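Local coordinates for BIFUNCTIONAL PROTEIN Proline utilization A (PutA) (Corynebacterium freiburgense, PDB 5UX5), which catalyses both steps of proline oxidation to glutamate, with an FAD-dependent proline dehydrogenase domain and an NAD-dependent aldehyde dehydrogenase domain in a single chain, at residues Asp958-Gly961 against Ser966-Phe969. Numbering follows the deposited sequence.
Sequences DFTG and SNVF
An Asx motif headed by Asp958 meets the start of strand 965-980, and the Asp958 carboxylate serves both the turn and the strand. Asp958 OD2 accepts a hydrogen bond from the backbone N-H of Asn967 at 3.0 Å (N to O), a fairly straight bond (155° at the hydrogen) that arrives well above the carboxylate plane. Asp958 OD1 accepts a hydrogen bond from the backbone N of Gly961 at 2.9 Å and a weak one from that of Thr960. With CG anti to the backbone N (chi1 -172°), the Asp958 carboxylate reaches along the strand backbone to Asn967, while the Asp958 CA faces the Asn967 O in a CA-H...O contact of 3.1 Å. The loop follows helix 936-953 and leads into the strand, which runs antiparallel to strand 1056-1064 through backbone bonds of Ser966 and Val968 to Thr1063 and Val1061. Farther along, Phe959 and Phe969 meet obliquely, their ring planes at 44°; Phe959 CE2 lies 3.6 Å from Phe969 CB, and Tyr971 packs edge-to-face with Phe969. Thr960 OG1 approaches Asn967 CB at an oblique crossing, a loose contact at 4.0 Å, whereas the buried Asn967 amide is bonded elsewhere: OD1 to Ser1062 and Gln885, ND2 to Glu965.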
# COMPACT_ATOMS: atom_id res chain seq x y z
N ASP A 958 -3.35 16.28 9.64
CA ASP A 958 -3.11 14.84 9.55
C ASP A 958 -4.11 14.16 10.47
O ASP A 958 -3.91 14.12 11.68
CB ASP A 958 -1.66 14.52 9.91
CG ASP A 958 -1.28 13.07 9.66
OD1 ASP A 958 -2.16 12.18 9.77
OD2 ASP A 958 -0.08 12.84 9.37
N PHE A 959 -5.19 13.63 9.90
CA PHE A 959 -6.25 13.01 10.71
C PHE A 959 -5.85 11.64 11.27
O PHE A 959 -6.36 11.24 12.32
CB PHE A 959 -7.53 12.84 9.88
CG PHE A 959 -8.12 14.12 9.37
CD1 PHE A 959 -8.78 15.00 10.23
CD2 PHE A 959 -8.05 14.43 8.02
CE1 PHE A 959 -9.32 16.17 9.75
CE2 PHE A 959 -8.60 15.61 7.52
CZ PHE A 959 -9.22 16.48 8.39
N THR A 960 -4.97 10.89 10.60
CA THR A 960 -4.80 9.51 11.04
C THR A 960 -3.61 9.34 11.97
O THR A 960 -3.61 8.42 12.79
CB THR A 960 -4.71 8.54 9.84
OG1 THR A 960 -3.88 9.08 8.83
CG2 THR A 960 -6.12 8.24 9.23
N GLY A 961 -2.60 10.19 11.84
CA GLY A 961 -1.53 10.26 12.81
C GLY A 961 -0.61 9.07 12.90
O GLY A 961 -0.01 8.87 13.96
N SER A 966 3.31 10.24 7.07
CA SER A 966 2.60 11.51 7.22
C SER A 966 1.50 11.61 6.18
O SER A 966 1.76 11.49 4.98
CB SER A 966 3.57 12.67 7.08
OG SER A 966 2.85 13.88 7.03
N ASN A 967 0.26 11.81 6.62
CA ASN A 967 -0.87 11.92 5.70
C ASN A 967 -1.61 13.23 5.98
O ASN A 967 -2.40 13.31 6.92
CB ASN A 967 -1.77 10.70 5.80
CG ASN A 967 -1.07 9.43 5.26
OD1 ASN A 967 -0.86 9.30 4.06
ND2 ASN A 967 -0.75 8.49 6.15
N VAL A 968 -1.38 14.24 5.11
CA VAL A 968 -1.81 15.62 5.31
C VAL A 968 -3.00 15.97 4.41
O VAL A 968 -3.03 15.63 3.23
CB VAL A 968 -0.63 16.58 5.05
CG1 VAL A 968 -1.07 17.99 4.96
CG2 VAL A 968 0.39 16.44 6.18
N PHE A 969 -3.97 16.68 4.99
CA PHE A 969 -5.14 17.18 4.27
C PHE A 969 -5.11 18.70 4.34
O PHE A 969 -5.18 19.27 5.44
CB PHE A 969 -6.44 16.65 4.87
CG PHE A 969 -7.66 17.12 4.15
CD1 PHE A 969 -8.06 16.52 2.97
CD2 PHE A 969 -8.42 18.18 4.66
CE1 PHE A 969 -9.18 16.98 2.29
CE2 PHE A 969 -9.55 18.64 3.98
CZ PHE A 969 -9.92 18.05 2.80